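Local coordinates for protein kojibiose phosphorylase (Gut metagenome, PDB 6W0P) that is a phosphorylase of glycoside hydrolase family 65, with an N-terminal beta-sandwich domain, a helical central catalytic domain and a small C-terminal beta domain, at residues Gly62-Leu68 / Thr204-Gln209; Phe84-Ser88 / Cys184-Arg188; Ile177-Gly181 / Glu342-Gly346; Ile198-Val202 / Lys229-Leu233. The contacts are given in a common frame with arbitrary orientation. Residues are numbered along the deposited sequence.

Contact 1: Gly62-Leu68 / Thr204-Gln209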
# COMPACT_ATOMS: atom_id res chain seq x y z
N GLY A 62 27.36 3.35 7.23
CA GLY A 62 26.66 4.04 8.34
C GLY A 62 26.52 5.54 8.11
O GLY A 62 26.00 6.24 9.00
N ILE A 63 26.98 6.04 6.97
CA ILE A 63 26.78 7.46 6.56
C ILE A 63 25.54 7.49 5.66
O ILE A 63 25.59 6.91 4.58
CB ILE A 63 28.02 8.03 5.87
CG1 ILE A 63 29.16 8.27 6.87
CG2 ILE A 63 27.66 9.29 5.10
CD1 ILE A 63 28.82 9.22 8.02
N TYR A 64 24.47 8.10 6.15
CA TYR A 64 23.10 7.88 5.65
C TYR A 64 22.31 9.17 5.82
O TYR A 64 22.72 10.04 6.64
CB TYR A 64 22.46 6.72 6.40
CG TYR A 64 21.89 7.09 7.75
CD1 TYR A 64 22.69 7.11 8.88
CD2 TYR A 64 20.56 7.42 7.89
CE1 TYR A 64 22.17 7.48 10.12
CE2 TYR A 64 20.02 7.77 9.11
CZ TYR A 64 20.83 7.81 10.23
OH TYR A 64 20.28 8.15 11.43
N GLU A 65 21.23 9.29 5.06
CA GLU A 65 20.24 10.38 5.17
C GLU A 65 18.83 9.78 5.11
O GLU A 65 18.68 8.62 4.63
CB GLU A 65 20.40 11.42 4.06
CG GLU A 65 21.00 12.72 4.54
CD GLU A 65 20.36 13.29 5.80
OE1 GLU A 65 21.11 13.73 6.68
OE2 GLU A 65 19.12 13.26 5.90
N TYR A 66 17.85 10.59 5.50
CA TYR A 66 16.41 10.30 5.36
C TYR A 66 15.90 10.81 4.01
O TYR A 66 16.53 11.69 3.38
CB TYR A 66 15.66 10.91 6.54
CG TYR A 66 15.85 10.19 7.85
CD1 TYR A 66 15.13 9.04 8.14
CD2 TYR A 66 16.72 10.67 8.81
CE1 TYR A 66 15.27 8.38 9.34
CE2 TYR A 66 16.86 10.03 10.03
CZ TYR A 66 16.14 8.88 10.30
OH TYR A 66 16.27 8.23 11.49
N ALA A 67 14.77 10.27 3.56
CA ALA A 67 14.00 10.83 2.44
C ALA A 67 13.77 12.32 2.72
O ALA A 67 13.53 12.67 3.88
CB ALA A 67 12.70 10.10 2.26
N LEU A 68 13.81 13.16 1.69
CA LEU A 68 13.71 14.65 1.81
C LEU A 68 12.32 15.06 2.31
O LEU A 68 12.23 16.07 3.06
CB LEU A 68 14.00 15.26 0.44
CG LEU A 68 15.44 15.11 -0.03
CD1 LEU A 68 15.59 15.61 -1.47
CD2 LEU A 68 16.38 15.84 0.91
N THR A 204 25.96 16.11 6.77
CA THR A 204 24.71 15.57 6.18
C THR A 204 23.57 16.54 6.51
O THR A 204 23.69 17.24 7.53
CB THR A 204 24.41 14.18 6.72
OG1 THR A 204 24.31 14.26 8.14
CG2 THR A 204 25.47 13.17 6.33
N LEU A 205 22.51 16.50 5.70
CA LEU A 205 21.35 17.42 5.77
C LEU A 205 20.75 17.39 7.17
O LEU A 205 20.50 18.47 7.71
CB LEU A 205 20.28 16.98 4.75
CG LEU A 205 20.72 16.86 3.29
CD1 LEU A 205 19.51 16.68 2.38
CD2 LEU A 205 21.52 18.08 2.84
N THR A 206 20.55 16.19 7.73
CA THR A 206 19.66 15.93 8.90
C THR A 206 20.34 15.07 9.96
O THR A 206 20.12 15.35 11.16
CB THR A 206 18.34 15.32 8.40
OG1 THR A 206 17.51 16.46 8.20
CG2 THR A 206 17.68 14.33 9.33
N THR A 207 21.12 14.05 9.56
CA THR A 207 21.49 12.92 10.44
C THR A 207 22.64 13.30 11.38
O THR A 207 23.06 12.45 12.16
CB THR A 207 21.81 11.69 9.59
OG1 THR A 207 22.92 11.99 8.74
CG2 THR A 207 20.61 11.28 8.77
N ASN A 208 23.13 14.54 11.28
CA ASN A 208 24.17 15.11 12.19
C ASN A 208 25.48 14.36 11.96
O ASN A 208 26.21 14.12 12.94
CB ASN A 208 23.72 15.10 13.65
CG ASN A 208 23.93 16.44 14.32
OD1 ASN A 208 23.25 17.41 13.98
ND2 ASN A 208 24.86 16.50 15.27
N GLN A 209 25.77 13.98 10.72
CA GLN A 209 27.00 13.24 10.37
C GLN A 209 27.93 14.15 9.58
O GLN A 209 27.43 14.91 8.72
CB GLN A 209 26.67 11.97 9.60
CG GLN A 209 25.84 11.00 10.43
CD GLN A 209 25.60 9.74 9.64
OE1 GLN A 209 25.31 9.79 8.44
NE2 GLN A 209 25.75 8.60 10.31

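Contact 2: Phe84-Ser88 / Cys184-Arg188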
# COMPACT_ATOMS: atom_id res chain seq x y z
N PHE A 84 18.75 5.73 3.78
CA PHE A 84 19.66 5.13 2.77
C PHE A 84 21.09 5.63 2.99
O PHE A 84 21.26 6.79 3.43
CB PHE A 84 19.12 5.44 1.37
CG PHE A 84 18.55 6.83 1.21
CD1 PHE A 84 19.38 7.92 0.97
CD2 PHE A 84 17.18 7.05 1.29
CE1 PHE A 84 18.86 9.20 0.84
CE2 PHE A 84 16.66 8.33 1.16
CZ PHE A 84 17.50 9.40 0.95
N THR A 85 22.07 4.77 2.69
CA THR A 85 23.53 5.05 2.58
C THR A 85 23.73 5.99 1.40
O THR A 85 23.18 5.69 0.33
CB THR A 85 24.31 3.75 2.43
OG1 THR A 85 23.89 2.84 3.45
CG2 THR A 85 25.81 3.90 2.56
N ILE A 86 24.42 7.12 1.59
CA ILE A 86 24.43 8.23 0.59
C ILE A 86 25.76 8.24 -0.17
O ILE A 86 26.84 8.00 0.42
CB ILE A 86 24.11 9.59 1.24
CG1 ILE A 86 24.98 9.85 2.47
CG2 ILE A 86 22.63 9.67 1.58
CD1 ILE A 86 24.87 11.25 3.03
N ASN A 87 25.67 8.48 -1.47
CA ASN A 87 26.84 8.81 -2.31
C ASN A 87 27.56 9.94 -1.57
O ASN A 87 26.88 10.92 -1.10
CB ASN A 87 26.41 9.18 -3.72
CG ASN A 87 27.55 9.18 -4.71
OD1 ASN A 87 28.67 8.77 -4.37
ND2 ASN A 87 27.28 9.70 -5.91
N SER A 88 28.87 9.78 -1.41
CA SER A 88 29.74 10.69 -0.62
C SER A 88 30.90 11.16 -1.50
O SER A 88 30.91 10.87 -2.71
CB SER A 88 30.22 10.02 0.63
OG SER A 88 29.13 9.48 1.34
N CYS A 184 21.99 16.23 -3.83
CA CYS A 184 23.19 16.19 -2.98
C CYS A 184 22.73 16.21 -1.52
O CYS A 184 21.91 17.05 -1.20
CB CYS A 184 24.12 17.38 -3.24
SG CYS A 184 25.65 17.29 -2.27
N TYR A 185 23.22 15.28 -0.70
CA TYR A 185 22.76 15.07 0.70
C TYR A 185 23.80 15.64 1.67
O TYR A 185 23.73 15.32 2.85
CB TYR A 185 22.41 13.60 0.92
CG TYR A 185 21.07 13.22 0.33
CD1 TYR A 185 20.96 12.88 -1.01
CD2 TYR A 185 19.90 13.28 1.08
CE1 TYR A 185 19.73 12.57 -1.58
CE2 TYR A 185 18.67 12.98 0.52
CZ TYR A 185 18.58 12.62 -0.81
OH TYR A 185 17.37 12.32 -1.38
N TRP A 186 24.68 16.51 1.18
CA TRP A 186 25.77 17.16 1.96
C TRP A 186 25.60 18.68 1.97
O TRP A 186 25.26 19.24 0.89
CB TRP A 186 27.12 16.77 1.36
CG TRP A 186 27.37 15.30 1.47
CD1 TRP A 186 27.15 14.35 0.53
CD2 TRP A 186 27.84 14.61 2.64
NE1 TRP A 186 27.49 13.11 1.01
CE2 TRP A 186 27.92 13.24 2.30
CE3 TRP A 186 28.23 15.00 3.91
CZ2 TRP A 186 28.37 12.28 3.20
CZ3 TRP A 186 28.68 14.05 4.81
CH2 TRP A 186 28.74 12.71 4.45
N ASN A 187 25.83 19.32 3.12
CA ASN A 187 25.98 20.80 3.25
C ASN A 187 27.46 21.14 3.48
O ASN A 187 28.16 20.35 4.16
CB ASN A 187 25.14 21.39 4.39
CG ASN A 187 23.65 21.34 4.12
OD1 ASN A 187 23.23 21.59 3.00
ND2 ASN A 187 22.87 20.96 5.12
N ARG A 188 27.87 22.30 2.99
CA ARG A 188 29.24 22.85 3.13
C ARG A 188 29.57 23.06 4.61
O ARG A 188 28.68 23.49 5.38
CB ARG A 188 29.32 24.14 2.31
CG ARG A 188 30.47 25.06 2.66
CD ARG A 188 30.47 26.34 1.84
NE ARG A 188 31.80 26.69 1.37
CZ ARG A 188 32.10 27.62 0.45
NH1 ARG A 188 31.15 28.36 -0.11
NH2 ARG A 188 33.36 27.81 0.10
O HOH W 1 24.94 12.98 -2.00

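Contact 3: Ile177-Gly181 / Glu342-Gly346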
# COMPACT_ATOMS: atom_id res chain seq x y z
N ILE A 177 28.15 15.50 -5.11
CA ILE A 177 27.66 14.26 -5.79
C ILE A 177 26.19 14.06 -5.46
O ILE A 177 25.76 14.38 -4.32
CB ILE A 177 28.53 13.01 -5.46
CG1 ILE A 177 29.07 12.96 -4.03
CG2 ILE A 177 29.69 12.94 -6.41
CD1 ILE A 177 28.06 13.03 -2.93
N LEU A 178 25.42 13.57 -6.42
CA LEU A 178 23.98 13.28 -6.21
C LEU A 178 23.83 11.84 -5.70
O LEU A 178 24.69 10.97 -6.00
CB LEU A 178 23.20 13.48 -7.51
CG LEU A 178 23.43 14.82 -8.23
CD1 LEU A 178 22.66 14.84 -9.56
CD2 LEU A 178 23.05 16.01 -7.34
N HIS A 179 22.78 11.62 -4.92
CA HIS A 179 22.16 10.31 -4.64
C HIS A 179 20.80 10.23 -5.34
O HIS A 179 20.17 11.30 -5.54
CB HIS A 179 22.01 10.11 -3.14
CG HIS A 179 21.89 8.67 -2.79
ND1 HIS A 179 23.00 7.88 -2.61
CD2 HIS A 179 20.81 7.88 -2.63
CE1 HIS A 179 22.60 6.65 -2.34
NE2 HIS A 179 21.26 6.63 -2.34
N TRP A 180 20.38 9.01 -5.70
CA TRP A 180 19.17 8.73 -6.54
C TRP A 180 19.24 9.52 -7.86
O TRP A 180 18.19 9.70 -8.47
CB TRP A 180 17.87 9.04 -5.76
CG TRP A 180 17.72 8.34 -4.44
CD1 TRP A 180 17.43 8.93 -3.23
CD2 TRP A 180 17.84 6.93 -4.16
NE1 TRP A 180 17.38 7.99 -2.24
CE2 TRP A 180 17.62 6.75 -2.78
CE3 TRP A 180 18.14 5.80 -4.94
CZ2 TRP A 180 17.67 5.50 -2.16
CZ3 TRP A 180 18.18 4.55 -4.33
CH2 TRP A 180 17.96 4.42 -2.96
N GLY A 181 20.42 9.98 -8.29
CA GLY A 181 20.60 10.87 -9.46
C GLY A 181 19.80 12.18 -9.40
O GLY A 181 19.63 12.81 -10.48
N GLU A 342 23.53 1.95 -5.17
CA GLU A 342 22.45 2.69 -4.48
C GLU A 342 21.28 1.76 -4.17
O GLU A 342 20.74 1.83 -3.04
CB GLU A 342 21.99 3.87 -5.34
CG GLU A 342 23.07 4.91 -5.47
CD GLU A 342 22.62 6.22 -6.11
OE1 GLU A 342 21.46 6.30 -6.56
OE2 GLU A 342 23.45 7.13 -6.15
N ALA A 343 20.86 0.95 -5.14
CA ALA A 343 19.77 -0.05 -4.95
C ALA A 343 19.97 -0.84 -3.64
O ALA A 343 21.08 -1.35 -3.41
CB ALA A 343 19.69 -0.96 -6.16
N TYR A 344 18.93 -0.88 -2.80
CA TYR A 344 18.82 -1.57 -1.48
C TYR A 344 19.51 -0.76 -0.38
O TYR A 344 19.54 -1.22 0.77
CB TYR A 344 19.32 -3.03 -1.49
CG TYR A 344 18.40 -4.02 -2.16
CD1 TYR A 344 17.02 -3.89 -2.12
CD2 TYR A 344 18.92 -5.13 -2.82
CE1 TYR A 344 16.18 -4.82 -2.72
CE2 TYR A 344 18.11 -6.07 -3.42
CZ TYR A 344 16.73 -5.91 -3.38
OH TYR A 344 15.95 -6.82 -4.03
N SER A 345 20.00 0.43 -0.71
CA SER A 345 20.18 1.54 0.27
C SER A 345 21.28 1.22 1.29
O SER A 345 21.33 1.88 2.36
CB SER A 345 18.87 1.87 0.95
OG SER A 345 17.89 2.35 0.02
N GLY A 346 22.15 0.26 0.97
CA GLY A 346 23.16 -0.23 1.93
C GLY A 346 22.50 -0.87 3.12
O GLY A 346 23.19 -0.96 4.20
O HOH W 2 23.20 9.22 -7.78
O HOH W 3 21.19 4.03 -1.41

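Contact 4: Ile198-Val202 / Lys229-Leu233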
# COMPACT_ATOMS: atom_id res chain seq x y z
N ILE A 198 45.34 19.43 0.95
CA ILE A 198 44.11 20.18 0.57
C ILE A 198 42.93 19.30 0.92
O ILE A 198 43.09 18.09 0.80
CB ILE A 198 44.14 20.56 -0.92
CG1 ILE A 198 43.04 21.56 -1.28
CG2 ILE A 198 44.09 19.33 -1.82
CD1 ILE A 198 43.22 22.19 -2.65
N GLY A 199 41.79 19.86 1.34
CA GLY A 199 40.67 19.02 1.80
C GLY A 199 39.40 19.80 2.05
O GLY A 199 39.38 21.01 1.82
N LEU A 200 38.36 19.09 2.46
CA LEU A 200 37.04 19.67 2.79
C LEU A 200 36.45 18.95 4.00
O LEU A 200 36.89 17.82 4.31
CB LEU A 200 36.10 19.59 1.58
CG LEU A 200 35.97 18.25 0.88
CD1 LEU A 200 35.08 17.30 1.68
CD2 LEU A 200 35.41 18.45 -0.54
N THR A 201 35.53 19.61 4.68
CA THR A 201 34.70 19.06 5.77
C THR A 201 33.25 19.36 5.40
O THR A 201 32.95 20.54 5.08
CB THR A 201 35.04 19.65 7.13
OG1 THR A 201 36.39 19.28 7.44
CG2 THR A 201 34.11 19.15 8.22
N VAL A 202 32.40 18.33 5.42
CA VAL A 202 30.98 18.45 5.02
C VAL A 202 30.13 17.83 6.12
O VAL A 202 30.68 17.09 6.96
CB VAL A 202 30.71 17.80 3.65
CG1 VAL A 202 31.26 18.65 2.52
CG2 VAL A 202 31.27 16.39 3.56
N LYS A 229 32.22 22.82 -1.40
CA LYS A 229 32.19 21.33 -1.31
C LYS A 229 33.08 20.65 -2.36
O LYS A 229 32.91 19.44 -2.56
CB LYS A 229 30.74 20.83 -1.40
CG LYS A 229 29.85 21.31 -0.26
CD LYS A 229 28.63 20.46 0.02
CE LYS A 229 27.87 20.03 -1.22
NZ LYS A 229 27.18 21.16 -1.87
N GLU A 230 34.02 21.36 -2.99
CA GLU A 230 35.06 20.72 -3.84
C GLU A 230 36.39 21.46 -3.72
O GLU A 230 36.40 22.72 -3.62
CB GLU A 230 34.59 20.58 -5.30
CG GLU A 230 34.72 21.82 -6.14
CD GLU A 230 34.36 21.67 -7.61
OE1 GLU A 230 34.17 20.53 -8.06
OE2 GLU A 230 34.27 22.71 -8.30
N VAL A 231 37.49 20.70 -3.72
CA VAL A 231 38.85 21.27 -3.83
C VAL A 231 39.55 20.62 -5.02
O VAL A 231 39.22 19.49 -5.36
CB VAL A 231 39.63 21.14 -2.51
CG1 VAL A 231 38.92 21.92 -1.42
CG2 VAL A 231 39.84 19.68 -2.11
N ILE A 232 40.44 21.37 -5.67
CA ILE A 232 41.13 20.95 -6.92
C ILE A 232 42.62 21.27 -6.76
O ILE A 232 42.94 22.36 -6.25
CB ILE A 232 40.50 21.62 -8.16
CG1 ILE A 232 38.98 21.44 -8.18
CG2 ILE A 232 41.14 21.11 -9.44
CD1 ILE A 232 38.30 22.16 -9.33
N LEU A 233 43.47 20.32 -7.13
CA LEU A 233 44.90 20.55 -7.38
C LEU A 233 45.10 20.54 -8.91
O LEU A 233 44.66 19.57 -9.55
CB LEU A 233 45.69 19.45 -6.66
CG LEU A 233 45.76 19.55 -5.14
CD1 LEU A 233 46.25 18.25 -4.52
CD2 LEU A 233 46.67 20.69 -4.70

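Contact 1: Gly62-Leu68 / Thr204-Gln209
Two long polar side chains, E65 and Q209, tie strand 64-66 to the loop 204-209. E65 has an off-rotamer chi1 of -107°. Its CA-to-CB bond points sideways, but the carboxylate swings under the loop. There E65 OE1 accepts hydrogen bonds from T206 N at 2.7 Å and T207 N at 2.9 Å. E65 OE2 takes Y66 N at 3.0 Å, so the carboxylate is held from both segments. Q209 works the other way. With chi1 m and chi2 t it extends to the strand and its amide bonds the backbone at two points: Q209 NE2 donates to G62 O at 2.7 Å and Q209 OE1 accepts from Y64 N at 3.0 Å. Q209 NE2 also bonds K257 O. T207 is in the p rotamer. This brings T207 OG1 to 2.9 Å from Y64 O and puts T207 CG2 over the Y64 ring, a CH-pi contact 3.9 Å from the centroid. T204 OG1 donates to T207 OG1 at 2.7 Å. The Y64 and Y66 hydroxyls bond N402 and K404. At the far end L68 CD2 meets L205 CD1 at 3.6 Å. T204 N bonds Q209 O at 2.7 Å and closes the loop, with N208 at positive phi. Segment 204-209 is the four-residue loop, with its flanking residues, of the beta hairpin joining strands 197-204 and 210-217, and it docks on strand 64-66.

Contact 2: Phe84-Ser88 / Cys184-Arg188
F84 begins the contact at strand 83-85. Its ring points an edge at the face of Y185, a T-shaped pair with centroids 5.3 Å apart and planes at 83°. The closest carbons are F84 CZ and Y185 CE2, at 3.8 Å. F84 also meets W180 edge-to-face and lies against the H179 ring, so the pair belongs to a larger aromatic group. I86 comes next and points toward the other segment. It fits between two aromatic residues: I86 CG2 lies 4.0 Å from Y185 CB, and I86 CD1 lies 3.7 Å from W186 CZ2. N87 contributes its backbone. N87 O accepts a hydrogen bond from W186 NE1 at 3.1 Å. The same oxygen accepts from water 1 at 3.0 Å, and this water accepts from Y185 N at 3.2 Å. The N87 amide turns elsewhere, to L178 O and T58 N. S88 ends the walk. S88 OG donates to I86 O at 2.9 Å and sits at the edge of the indole, 3.4 Å from W186 CZ2. On the facing segment W186 N makes a weak bond of 3.7 Å to C184 SG. All six touching residues are buried. The chemistry is therefore mostly apolar and aromatic, while the indole NH and the Y185 amide, both facing this interior, find their partner in N87 O, one directly and one through water.

Contact 3: Ile177-Gly181 / Glu342-Gly346
E342 is at the centre of this contact, and its polar links are partly direct and partly through water. The direct one is weak: W180 N donates to E342 OE1 at 3.0 Å with an angle of 128°. Water 2 adds a second link. It donates to E342 OE2 at 2.7 Å, accepts from G181 N at 2.9 Å and makes a weak bond to L178 O at 2.9 Å. G181 N is thus linked to the carboxylate through water. W180 and G181 both have positive phi, and the chain turns here. Water 3 lies 2.8 Å from H179 NE2 and 2.8 Å from E342 O. H179 ND1 is bonded to N87 N. Van der Waals contacts complete the account. E342 OE2 lies over a face of the H179 ring, and H179 CE1 is 3.6 Å from E342 CG. At the indole edge W180 CH2 is 3.6 Å from S345 OG. A type II turn from E342 to S345 shapes the second segment, closed by S345 N to E342 O at 2.8 Å. The contact joins the loop between strands 165-174 and 186-194 to the loop before helix 351-361 of the catalytic domain. Strand 83-85 adjoins both segments through F84 and T85.

Contact 4: Ile198-Val202 / Lys229-Leu233
This is a face-to-face contact between two sheets of the N-terminal beta sandwich. Segment 198-202 lies in the ten-strand sheet, beside strand 186-194. Segment 229-233 opens strand 230-239 of the five-strand sheet. The two short strands run antiparallel at 173°, with axes 6.6 Å apart at closest approach, yet no hydrogen bond crosses between them. I198 and V231 both point into the gap, and I198 CG1 meets V231 CB at 3.6 Å. I198 CG2 also touches L233 CD1 at 3.6 Å. V231 CG1 comes within 3.4 Å of G199 O. L200 CD2 rests 3.4 Å from K229 O. At the end V202 CG1 meets the aliphatic part of K229 at CD, 4.1 Å away. The K229 amine leads off to N176. Branched aliphatic side chains thus fill the interface, and the sheets are held here by burial of apolar surface.

In the fold
Contacts 1 and 2 lie close together, with centres 7 Å apart, and share the two-strand sheet of 64-66 and 83-85. Contact 3 is 9 Å from contact 2, centre to centre, and touches it through N87, T85 and H179. The centre of contact 4 lies about 15 Å from that of contact 2, between the two sheets of the sandwich, where W186 packs on V202. Strands 186-194 and 197-204, neighbours in the large sheet, connect them. Along the chain contact 2 falls within the span of contact 1, and contact 4 within that of contact 3. Together they run from the sandwich interior to the catalytic domain, which contact 3 reaches.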